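Local atomic coordinates of exodeoxyribonuclease (Neisseria meningitidis, PDB entry 2JC5), a protein that probably acts in DNA repair as a magnesium- or manganese-dependent endonuclease that cuts the backbone at apurinic or apyrimidinic sites. Residues Q120-K123 and Y124-L127; D128-Y131 and P132-E135; T189-W192 and R193-P197; A42-A46 and D47-P51; R13-K17 and K18-E22. One frame throughout, in Å; residues are numbered along the deposited sequence. Where two conformers were deposited one is given.

Contact 1: Q120-K123 and Y124-L127; sequences QQVK and YRFL. With BCN (bicine), chain C.
Q120 and Y124, one helical turn apart, meet with the glutamine amide over one face of the tyrosine ring. NE2 of Q120 stands 3.3 Å above the Y124 ring plane, offset to the rim and 3.4 Å from Y124 CZ. The amide and ring planes are 64° apart, so the amide does not lie flat on the ring; the bend at chi2 (68°) brings it there. NE2 of Q120 is hydrogen-bonded to E175 and OE1 to S169, which fixes the rotation of the amide.

Backbone hydrogen bonds run i to i+4 through the segment: Y124 N to Q120 O (2.9 Å), F126 N to V122 O (2.8 Å) and L127 N to K123 O (2.9 Å).

K123 NZ is shared among several polar partners: a salt bridge to E175, hydrogen bonds to N151 O and S169 OG, and one to bicine O21 at 2.9 Å, which the extended chain of K123 allows it to reach. N151 is the predicted transition-state stabilizer, which places the lysine beside what is probably the active site.

This part of helix 117-139, in the beta-alpha-beta unit between strands 103-109 and 143-147, packs V122 against helix 87-90 and Y124 against helix 173-184.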
# COMPACT_ATOMS: atom_id res chain seq x y z
N GLN A 120 -17.90 1.93 -6.44
CA GLN A 120 -17.72 0.47 -6.41
C GLN A 120 -17.47 -0.02 -7.82
O GLN A 120 -16.65 -0.90 -8.04
CB GLN A 120 -18.86 -0.30 -5.74
CG GLN A 120 -18.66 -1.83 -5.67
CD GLN A 120 -17.52 -2.21 -4.74
OE1 GLN A 120 -17.42 -1.67 -3.65
NE2 GLN A 120 -16.64 -3.11 -5.17
N GLN A 121 -18.16 0.56 -8.80
CA GLN A 121 -17.91 0.18 -10.20
C GLN A 121 -16.53 0.58 -10.68
O GLN A 121 -15.86 -0.21 -11.34
CB GLN A 121 -18.99 0.75 -11.12
CG GLN A 121 -20.29 -0.01 -11.01
CD GLN A 121 -20.15 -1.47 -11.44
OE1 GLN A 121 -19.61 -1.78 -12.51
NE2 GLN A 121 -20.62 -2.37 -10.59
N VAL A 122 -16.08 1.78 -10.35
CA VAL A 122 -14.69 2.18 -10.64
C VAL A 122 -13.71 1.18 -10.01
O VAL A 122 -12.74 0.77 -10.64
CB VAL A 122 -14.35 3.62 -10.14
CG1 VAL A 122 -12.85 3.91 -10.21
CG2 VAL A 122 -15.15 4.65 -10.95
N LYS A 123 -13.98 0.78 -8.76
CA LYS A 123 -13.12 -0.14 -8.07
C LYS A 123 -13.06 -1.46 -8.83
O LYS A 123 -11.97 -1.97 -9.08
CB LYS A 123 -13.60 -0.34 -6.63
CG LYS A 123 -12.77 -1.28 -5.78
CD LYS A 123 -13.31 -1.32 -4.36
CE LYS A 123 -12.42 -2.07 -3.42
NZ LYS A 123 -13.02 -2.28 -2.06
N TYR A 124 -14.21 -1.99 -9.24
CA TYR A 124 -14.19 -3.23 -10.02
C TYR A 124 -13.49 -3.07 -11.36
O TYR A 124 -12.77 -3.96 -11.77
CB TYR A 124 -15.60 -3.79 -10.24
CG TYR A 124 -16.19 -4.51 -9.04
CD1 TYR A 124 -15.45 -5.47 -8.36
CD2 TYR A 124 -17.51 -4.29 -8.65
CE1 TYR A 124 -16.00 -6.18 -7.30
CE2 TYR A 124 -18.07 -5.00 -7.59
CZ TYR A 124 -17.29 -5.93 -6.91
OH TYR A 124 -17.83 -6.63 -5.86
N ARG A 125 -13.68 -1.95 -12.05
CA ARG A 125 -12.94 -1.72 -13.29
C ARG A 125 -11.42 -1.63 -13.03
O ARG A 125 -10.62 -2.11 -13.82
CB ARG A 125 -13.48 -0.48 -14.01
CG ARG A 125 -14.88 -0.72 -14.57
CD ARG A 125 -15.29 0.32 -15.58
NE ARG A 125 -15.52 1.62 -14.97
CZ ARG A 125 -14.66 2.65 -14.97
NH1 ARG A 125 -13.48 2.55 -15.57
NH2 ARG A 125 -15.01 3.79 -14.39
N PHE A 126 -11.02 -1.04 -11.90
CA PHE A 126 -9.61 -1.02 -11.54
C PHE A 126 -9.04 -2.42 -11.32
O PHE A 126 -7.97 -2.78 -11.81
CB PHE A 126 -9.42 -0.18 -10.29
CG PHE A 126 -7.99 0.09 -9.95
CD1 PHE A 126 -7.19 -0.87 -9.34
CD2 PHE A 126 -7.44 1.32 -10.24
CE1 PHE A 126 -5.86 -0.61 -9.05
CE2 PHE A 126 -6.12 1.61 -9.94
CZ PHE A 126 -5.33 0.63 -9.34
N LEU A 127 -9.79 -3.25 -10.60
CA LEU A 127 -9.38 -4.62 -10.39
C LEU A 127 -9.15 -5.33 -11.72
O LEU A 127 -8.18 -6.07 -11.88
CB LEU A 127 -10.41 -5.39 -9.56
CG LEU A 127 -10.74 -4.97 -8.12
CD1 LEU A 127 -11.51 -6.09 -7.39
CD2 LEU A 127 -9.51 -4.53 -7.35
N1 BCN C . -13.32 0.48 3.09
C1 BCN C . -12.99 -0.13 1.78
C2 BCN C . -13.76 0.48 0.64
O21 BCN C . -13.48 0.10 -0.54
O22 BCN C . -14.64 1.32 0.89
C3 BCN C . -12.23 1.31 3.63
C4 BCN C . -12.40 2.73 3.15
O4 BCN C . -13.73 3.26 3.43
C5 BCN C . -13.74 -0.57 4.08
C6 BCN C . -14.74 0.00 5.08
O6 BCN C . -15.67 0.89 4.46

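Contact 2: D128-Y131 and P132-E135; sequences DAFY and PMLE
F130 holds L134 and M133 around its ring in an apolar contact within one helix, at the proline kink of helix 117-139, the helix of a beta-alpha-beta unit. The CG of L134 lies over one face of the F130 ring, 4.1 Å from its centroid and 25° off the normal, a CH-pi contact. M133 comes to the ring differently: its SD sits at the edge, 5.3 Å from the F130 centroid, and makes a Met-aromatic contact. With CG of F130 anti to its backbone N (chi1 -168°), the ring reaches along the helix to both residues.

P132 has no N-H to give to the turn before, and its CD lies 3.0 Å from D128 O, in the place where a helical N-H would otherwise point to that oxygen. Regular helical bonding is in place just beyond, from L134 N to F130 O (2.9 Å) and from E135 N to Y131 O (2.9 Å).

Around the kink, F130 and M133 touch F95 of strand 95-100. L134 packs against W178 and V182 of helix 173-184, while the Y131 ring meets that of W178, so this part of the helix touches both strand 95-100 and helix 173-184.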
# COMPACT_ATOMS: atom_id res chain seq x y z
N ASP A 128 -10.05 -5.13 -12.68
CA ASP A 128 -9.94 -5.82 -13.96
C ASP A 128 -8.79 -5.30 -14.80
O ASP A 128 -8.17 -6.07 -15.54
CB ASP A 128 -11.25 -5.72 -14.74
CG ASP A 128 -12.37 -6.51 -14.12
OD1 ASP A 128 -12.10 -7.51 -13.42
OD2 ASP A 128 -13.55 -6.15 -14.35
N ALA A 129 -8.49 -4.01 -14.70
CA ALA A 129 -7.35 -3.42 -15.43
C ALA A 129 -6.02 -3.75 -14.79
O ALA A 129 -5.01 -3.86 -15.47
CB ALA A 129 -7.50 -1.90 -15.55
N PHE A 130 -6.01 -3.88 -13.46
CA PHE A 130 -4.77 -4.10 -12.75
C PHE A 130 -4.36 -5.56 -12.72
O PHE A 130 -3.17 -5.86 -12.71
CB PHE A 130 -4.90 -3.53 -11.32
CG PHE A 130 -3.60 -3.43 -10.57
CD1 PHE A 130 -2.50 -2.78 -11.13
CD2 PHE A 130 -3.47 -3.95 -9.29
CE1 PHE A 130 -1.32 -2.67 -10.45
CE2 PHE A 130 -2.25 -3.83 -8.60
CZ PHE A 130 -1.19 -3.20 -9.19
N TYR A 131 -5.31 -6.50 -12.70
CA TYR A 131 -4.95 -7.93 -12.70
C TYR A 131 -3.97 -8.35 -13.81
O TYR A 131 -2.99 -9.02 -13.53
CB TYR A 131 -6.21 -8.78 -12.73
CG TYR A 131 -6.02 -10.25 -12.48
CD1 TYR A 131 -6.09 -10.76 -11.19
CD2 TYR A 131 -5.83 -11.15 -13.53
CE1 TYR A 131 -5.99 -12.12 -10.95
CE2 TYR A 131 -5.70 -12.51 -13.29
CZ TYR A 131 -5.78 -13.00 -12.00
OH TYR A 131 -5.67 -14.35 -11.76
N PRO A 132 -4.23 -7.97 -15.07
CA PRO A 132 -3.24 -8.33 -16.10
C PRO A 132 -1.87 -7.67 -15.93
O PRO A 132 -0.85 -8.22 -16.39
CB PRO A 132 -3.89 -7.85 -17.41
CG PRO A 132 -5.30 -7.62 -17.09
CD PRO A 132 -5.40 -7.30 -15.64
N MET A 133 -1.82 -6.52 -15.27
CA MET A 133 -0.55 -5.87 -14.94
C MET A 133 0.19 -6.68 -13.88
O MET A 133 1.40 -6.88 -13.96
CB MET A 133 -0.77 -4.45 -14.44
CG MET A 133 -1.34 -3.55 -15.50
SD MET A 133 -1.61 -1.89 -14.89
CE MET A 133 -0.01 -1.53 -14.18
N LEU A 134 -0.54 -7.16 -12.88
CA LEU A 134 0.03 -8.04 -11.87
C LEU A 134 0.55 -9.35 -12.48
O LEU A 134 1.60 -9.85 -12.10
CB LEU A 134 -0.99 -8.34 -10.77
CG LEU A 134 -1.28 -7.22 -9.77
CD1 LEU A 134 -2.52 -7.55 -8.97
CD2 LEU A 134 -0.08 -6.94 -8.83
N GLU A 135 -0.18 -9.87 -13.46
CA GLU A 135 0.24 -11.07 -14.17
C GLU A 135 1.52 -10.81 -14.95
O GLU A 135 2.47 -11.59 -14.87
CB GLU A 135 -0.87 -11.55 -15.12
CG GLU A 135 -0.51 -12.88 -15.78
CD GLU A 135 -1.68 -13.55 -16.44
OE1 GLU A 135 -2.63 -12.84 -16.83
OE2 GLU A 135 -1.61 -14.79 -16.61

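Contact 3: T189-W192 and R193-P197; sequences TDMW and RTLYP
W192 O takes the amide N of Y196 at 2.9 Å, M191 O that of L195, and D190 O that of T194, a ladder of i to i+4 bonds that sets the short helix 191-195 directly on the end of strand 189-190. The segment is thus a strand-to-helix junction in a DNase I-like fold, with D190 at the N-cap position. The cap side chain itself is turned to R219 of strand 217-225, with which OD2 forms a salt bridge.

The aromatic core of the contact is a T-shaped pair, the edge of Y196 presented to the face of the W192 six-membered ring. Their centroids are 4.9 Å apart and their planes 63° apart. CD2 of Y196 does the touching, 3.8 Å from W192 CH2. The far side chain ends are held too: W192 NE1 bonds to V199 O, and Y196 OH takes a bond from A236 N. L195 lies against a face of the Y196 ring, its CB 3.7 Å above the plane and over the centre, and its CG meets M191 CE at 4.1 Å.

The R193 chain bends at chi2 and chi3, bringing one face of its guanidinium over W192 CD1; NH2 forms a salt bridge with D158. M191 touches V225 of strand 217-225, A233 of strand 233-238, and V252 and Y254 of strand 250-254, strands of both sheets.

At the start of the helix a water links the two segments, accepting from D190 N at 2.9 Å and lying 2.9 Å from T194 OG1.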
# COMPACT_ATOMS: atom_id res chain seq x y z
N THR A 189 2.64 -13.49 -3.23
CA THR A 189 2.62 -13.83 -1.81
C THR A 189 2.12 -12.63 -1.02
O THR A 189 2.69 -11.55 -1.10
CB THR A 189 4.04 -14.22 -1.32
OG1 THR A 189 4.45 -15.42 -1.98
CG2 THR A 189 4.10 -14.44 0.19
N ASP A 190 1.10 -12.86 -0.19
CA ASP A 190 0.61 -11.89 0.77
C ASP A 190 1.57 -12.01 1.95
O ASP A 190 1.51 -12.95 2.73
CB ASP A 190 -0.84 -12.27 1.11
CG ASP A 190 -1.43 -11.46 2.22
OD1 ASP A 190 -0.69 -10.69 2.87
OD2 ASP A 190 -2.67 -11.62 2.43
N MET A 191 2.48 -11.06 2.05
CA MET A 191 3.65 -11.28 2.90
C MET A 191 3.29 -11.44 4.36
O MET A 191 3.83 -12.31 5.06
CB MET A 191 4.68 -10.16 2.73
CG MET A 191 6.10 -10.60 2.97
SD MET A 191 6.70 -11.91 1.86
CE MET A 191 6.66 -13.41 2.87
N TRP A 192 2.36 -10.61 4.85
CA TRP A 192 1.95 -10.68 6.24
C TRP A 192 1.35 -12.05 6.56
O TRP A 192 1.70 -12.70 7.56
CB TRP A 192 0.91 -9.61 6.58
CG TRP A 192 0.48 -9.73 8.00
CD1 TRP A 192 -0.58 -10.42 8.49
CD2 TRP A 192 1.19 -9.22 9.14
NE1 TRP A 192 -0.60 -10.34 9.87
CE2 TRP A 192 0.47 -9.61 10.30
CE3 TRP A 192 2.36 -8.47 9.30
CZ2 TRP A 192 0.87 -9.26 11.57
CZ3 TRP A 192 2.75 -8.12 10.58
CH2 TRP A 192 2.02 -8.53 11.70
N ARG A 193 0.42 -12.50 5.73
CA ARG A 193 -0.32 -13.72 6.03
C ARG A 193 0.58 -14.92 5.91
O ARG A 193 0.40 -15.91 6.63
CB ARG A 193 -1.51 -13.85 5.08
CG ARG A 193 -2.40 -15.03 5.31
CD ARG A 193 -2.92 -15.16 6.70
NE ARG A 193 -3.69 -13.99 7.13
CZ ARG A 193 -3.49 -13.29 8.24
NH1 ARG A 193 -2.51 -13.58 9.09
NH2 ARG A 193 -4.29 -12.26 8.50
N THR A 194 1.58 -14.85 5.03
CA THR A 194 2.53 -15.93 4.88
C THR A 194 3.47 -16.00 6.06
O THR A 194 3.76 -17.10 6.57
CB THR A 194 3.26 -15.81 3.53
OG1 THR A 194 2.33 -16.12 2.49
CG2 THR A 194 4.42 -16.79 3.43
N LEU A 195 3.96 -14.85 6.51
CA LEU A 195 4.85 -14.81 7.68
C LEU A 195 4.15 -15.26 8.97
O LEU A 195 4.75 -15.94 9.79
CB LEU A 195 5.42 -13.40 7.91
CG LEU A 195 6.52 -12.96 6.95
CD1 LEU A 195 6.80 -11.49 7.05
CD2 LEU A 195 7.80 -13.78 7.22
N TYR A 196 2.89 -14.82 9.15
CA TYR A 196 2.17 -14.99 10.41
C TYR A 196 0.75 -15.49 10.13
O TYR A 196 -0.21 -14.73 10.20
CB TYR A 196 2.12 -13.66 11.17
CG TYR A 196 3.49 -13.05 11.36
CD1 TYR A 196 4.49 -13.75 12.02
CD2 TYR A 196 3.80 -11.80 10.86
CE1 TYR A 196 5.77 -13.20 12.19
CE2 TYR A 196 5.06 -11.25 11.01
CZ TYR A 196 6.05 -11.95 11.67
OH TYR A 196 7.30 -11.38 11.82
N PRO A 197 0.61 -16.77 9.79
CA PRO A 197 -0.67 -17.32 9.37
C PRO A 197 -1.86 -17.04 10.29
O PRO A 197 -2.97 -16.89 9.79
CB PRO A 197 -0.39 -18.82 9.32
CG PRO A 197 1.04 -18.87 8.93
CD PRO A 197 1.68 -17.76 9.67
O HOH W 1 0.32 -15.57 0.54

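Contact 4: A42-A46 and D47-P51; sequences ADLSA and DMKNP
The peptide carbonyls of S45 and A46 are the flat groups that carry this contact, and the amides of M48, K49 and N50 meet them from different directions. M48 N comes to S45 O at 2.9 Å from above the carbonyl plane, 61° out of it. K49 N stands in the same way above the plane of A46, 70° out, at 3.2 Å from A46 O. N50 N instead reaches A46 O at 2.9 Å almost in line with its C=O bond, so that this oxygen is gripped by two donors.

Bonds to the third and fourth residue ahead are thus mixed, and K49 N also makes a weak, bent bond to S45 O. This is the weakly bonded single turn of helix 46-49, which follows the loop after strand 31-35. Two side chains fold back over the loop in front of it. M48, extended beyond CG, places SD 3.6 Å from S45 N in a weak N-H to sulfur bond that is nonetheless fairly straight (165°), while its CB lies 4.1 Å from L44 CD2. The K49 chain runs alongside L44, its CE 3.4 Å from L44 O, and a water joins that same oxygen to K49 NZ, which it meets at 2.9 Å.

L44 and K49 both rest on W58 of strand 55-59, the edge strand of the six-stranded sheet. M48 touches I12 and R13 of helix 12-17, while its backbone oxygen bonds to Y72 OH of the adjoining strand 69-73.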
# COMPACT_ATOMS: atom_id res chain seq x y z
N ALA A 42 2.22 21.16 -6.01
CA ALA A 42 2.32 22.52 -5.49
C ALA A 42 2.14 22.62 -3.98
O ALA A 42 2.59 23.59 -3.36
CB ALA A 42 1.30 23.43 -6.19
N ASP A 43 1.48 21.63 -3.38
CA ASP A 43 1.22 21.60 -1.94
C ASP A 43 2.28 20.88 -1.14
O ASP A 43 2.25 20.93 0.10
CB ASP A 43 -0.10 20.86 -1.65
CG ASP A 43 -1.27 21.41 -2.40
OD1 ASP A 43 -1.54 22.62 -2.33
OD2 ASP A 43 -1.99 20.60 -3.03
N LEU A 44 3.19 20.19 -1.81
CA LEU A 44 4.20 19.40 -1.12
C LEU A 44 5.39 20.28 -0.76
O LEU A 44 5.96 20.94 -1.62
CB LEU A 44 4.70 18.27 -2.00
CG LEU A 44 3.69 17.22 -2.47
CD1 LEU A 44 4.33 16.28 -3.47
CD2 LEU A 44 3.04 16.45 -1.31
N SER A 45 5.76 20.23 0.51
CA SER A 45 6.98 20.89 0.97
C SER A 45 8.19 20.05 0.55
O SER A 45 8.05 18.89 0.14
CB SER A 45 6.93 21.07 2.49
OG SER A 45 5.80 21.83 2.88
N ALA A 46 9.38 20.64 0.65
CA ALA A 46 10.59 19.93 0.29
C ALA A 46 10.73 18.62 1.06
O ALA A 46 11.18 17.61 0.51
CB ALA A 46 11.82 20.83 0.54
N ASP A 47 10.33 18.65 2.33
CA ASP A 47 10.42 17.46 3.19
C ASP A 47 9.39 16.38 2.86
O ASP A 47 9.51 15.26 3.33
CB ASP A 47 10.40 17.85 4.68
CG ASP A 47 9.10 18.51 5.13
OD1 ASP A 47 8.15 18.65 4.33
OD2 ASP A 47 9.01 18.88 6.33
N MET A 48 8.39 16.71 2.04
CA MET A 48 7.41 15.74 1.54
C MET A 48 7.79 15.20 0.16
O MET A 48 7.20 14.24 -0.31
CB MET A 48 6.04 16.40 1.46
CG MET A 48 5.50 16.82 2.80
SD MET A 48 4.08 17.91 2.63
CE MET A 48 3.89 18.48 4.33
N LYS A 49 8.76 15.84 -0.49
CA LYS A 49 9.28 15.39 -1.77
C LYS A 49 10.53 14.55 -1.57
O LYS A 49 10.68 13.50 -2.19
CB LYS A 49 9.63 16.57 -2.66
CG LYS A 49 8.45 17.38 -3.11
CD LYS A 49 8.94 18.59 -3.88
CE LYS A 49 7.89 19.60 -4.06
NZ LYS A 49 8.42 20.68 -4.92
N ASN A 50 11.42 15.01 -0.69
CA ASN A 50 12.70 14.37 -0.43
C ASN A 50 12.96 14.29 1.07
O ASN A 50 13.89 14.92 1.62
CB ASN A 50 13.82 15.13 -1.13
CG ASN A 50 13.61 15.18 -2.61
OD1 ASN A 50 13.13 16.17 -3.15
ND2 ASN A 50 13.92 14.08 -3.29
N PRO A 51 12.12 13.51 1.77
CA PRO A 51 12.24 13.47 3.22
C PRO A 51 13.62 12.93 3.64
O PRO A 51 14.06 11.88 3.17
CB PRO A 51 11.13 12.51 3.66
CG PRO A 51 10.76 11.72 2.45
CD PRO A 51 11.06 12.60 1.27
O HOH W 2 6.02 22.16 -4.33

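Contact 5: R13-K17 and K18-E22; sequences RSAYK and KGFYE
The turn that joins helix 12-17 to helix 20-26 is centred on the carbonyl of A15, with G19 at the N-cap position of the second helix. A15 O accepts K18 N at 3.0 Å and F20 N at 3.0 Å, the two donors reaching it from opposite faces of the carbonyl plane. The second of these spans five residues, as in helix C-terminal turns that end on a residue of positive phi. G19 has phi 102°, and with its psi near zero this is a conformation that a residue with a CB adopts only at the cost of a clash with the carbonyl oxygen before it. Across this turn, A15 CB and F20 CB pack at 3.8 Å.

Three aromatic rings gather at the turn. CB of Y21 sits over the centre of the Y16 ring, 3.8 Å from the centroid and only 10° off its normal, a clear CH-pi contact. The Y21 ring itself leans obliquely on Y16, CD1 of Y21 lying 3.5 Å from Y16 CE2. CE1 of Y16 comes in at the edge of the F20 ring, 4.0 Å from F20 CD2. A water accepts from Y21 N at 2.9 Å.

The hydroxyl of Y16 bonds to D47 O of helix 46-49, and Y21 stacks on H52. The F20 ring packs on V32 and V34 of strand 31-35 and meets F244 edge to face, so F20 seats this end of helix 20-26 against strand 31-35 of the six-stranded sheet, with metal-binding N10 just before helix 12-17.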
# COMPACT_ATOMS: atom_id res chain seq x y z
N ARG A 13 0.12 16.04 4.73
CA ARG A 13 0.26 17.22 5.57
C ARG A 13 -0.22 16.92 7.01
O ARG A 13 0.44 17.29 8.00
CB ARG A 13 -0.42 18.44 4.95
CG ARG A 13 0.35 18.99 3.76
CD ARG A 13 -0.43 20.03 2.97
NE ARG A 13 -1.48 19.42 2.16
CZ ARG A 13 -2.34 20.10 1.41
NH1 ARG A 13 -2.27 21.43 1.36
NH2 ARG A 13 -3.24 19.45 0.68
N SER A 14 -1.35 16.23 7.13
CA SER A 14 -1.81 15.79 8.44
C SER A 14 -0.84 14.85 9.13
O SER A 14 -0.58 14.98 10.33
CB SER A 14 -3.18 15.11 8.34
OG SER A 14 -4.21 16.08 8.34
N ALA A 15 -0.32 13.88 8.39
CA ALA A 15 0.57 12.88 8.99
C ALA A 15 1.85 13.53 9.49
O ALA A 15 2.39 13.13 10.53
CB ALA A 15 0.89 11.78 7.98
N TYR A 16 2.34 14.52 8.75
CA TYR A 16 3.52 15.26 9.18
C TYR A 16 3.27 16.07 10.46
O TYR A 16 4.20 16.30 11.19
CB TYR A 16 4.04 16.16 8.05
CG TYR A 16 5.01 15.48 7.09
CD1 TYR A 16 4.85 14.16 6.71
CD2 TYR A 16 6.09 16.16 6.57
CE1 TYR A 16 5.75 13.55 5.84
CE2 TYR A 16 6.98 15.56 5.71
CZ TYR A 16 6.80 14.25 5.34
OH TYR A 16 7.69 13.64 4.48
N LYS A 17 2.04 16.47 10.73
CA LYS A 17 1.73 17.13 12.02
C LYS A 17 1.71 16.12 13.18
O LYS A 17 1.75 16.51 14.34
CB LYS A 17 0.38 17.85 11.96
CG LYS A 17 0.35 19.04 11.04
CD LYS A 17 -1.06 19.59 10.96
CE LYS A 17 -1.20 20.67 9.93
NZ LYS A 17 -2.63 20.91 9.63
N LYS A 18 1.61 14.84 12.87
CA LYS A 18 1.50 13.76 13.86
C LYS A 18 2.77 12.95 14.04
O LYS A 18 2.76 11.95 14.75
CB LYS A 18 0.36 12.81 13.47
CG LYS A 18 -1.01 13.43 13.48
CD LYS A 18 -2.04 12.45 12.95
CE LYS A 18 -3.41 13.06 12.77
NZ LYS A 18 -4.00 13.56 14.01
N GLY A 19 3.87 13.38 13.44
CA GLY A 19 5.18 12.77 13.67
C GLY A 19 5.65 11.82 12.59
O GLY A 19 6.66 11.16 12.75
N PHE A 20 4.92 11.75 11.48
CA PHE A 20 5.28 10.79 10.45
C PHE A 20 6.65 11.10 9.85
O PHE A 20 7.40 10.18 9.52
CB PHE A 20 4.21 10.69 9.36
CG PHE A 20 4.46 9.58 8.38
CD1 PHE A 20 4.29 8.26 8.76
CD2 PHE A 20 4.90 9.85 7.10
CE1 PHE A 20 4.56 7.22 7.86
CE2 PHE A 20 5.17 8.82 6.21
CZ PHE A 20 4.99 7.50 6.60
N TYR A 21 6.99 12.38 9.71
CA TYR A 21 8.27 12.74 9.13
C TYR A 21 9.43 12.15 9.95
O TYR A 21 10.37 11.56 9.41
CB TYR A 21 8.43 14.25 9.04
CG TYR A 21 9.73 14.68 8.42
CD1 TYR A 21 9.97 14.45 7.09
CD2 TYR A 21 10.72 15.33 9.17
CE1 TYR A 21 11.14 14.85 6.49
CE2 TYR A 21 11.91 15.73 8.57
CZ TYR A 21 12.11 15.47 7.23
OH TYR A 21 13.28 15.87 6.58
N GLU A 22 9.36 12.31 11.27
CA GLU A 22 10.42 11.82 12.13
C GLU A 22 10.49 10.30 12.07
O GLU A 22 11.57 9.72 12.06
CB GLU A 22 10.20 12.31 13.56
CG GLU A 22 10.43 13.81 13.75
CD GLU A 22 9.24 14.70 13.37
OE1 GLU A 22 8.19 14.19 12.97
OE2 GLU A 22 9.35 15.94 13.50
O HOH W 3 6.05 14.64 11.33

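In the fold
From the N terminus the order is contact 5, contact 4, contact 1, contact 2, contact 3, all in series: each spans a single continuous segment and closes only a turn, and none nests in or crosses another. Contacts 5 and 4 are centred about 12 Å apart and touch, M48 CG packing on Y16 CE2 at 3.5 Å, so residues 13-22 and 42-51 form one patch beside the six-stranded sheet. Contacts 1 and 2 adjoin on helix 117-139, about 12 Å between centres, beside the other sheet. Contact 3 lies about 21 Å from contact 2, centre to centre, where strand 189-190 of that second sheet leads into a helix touching strands of the first.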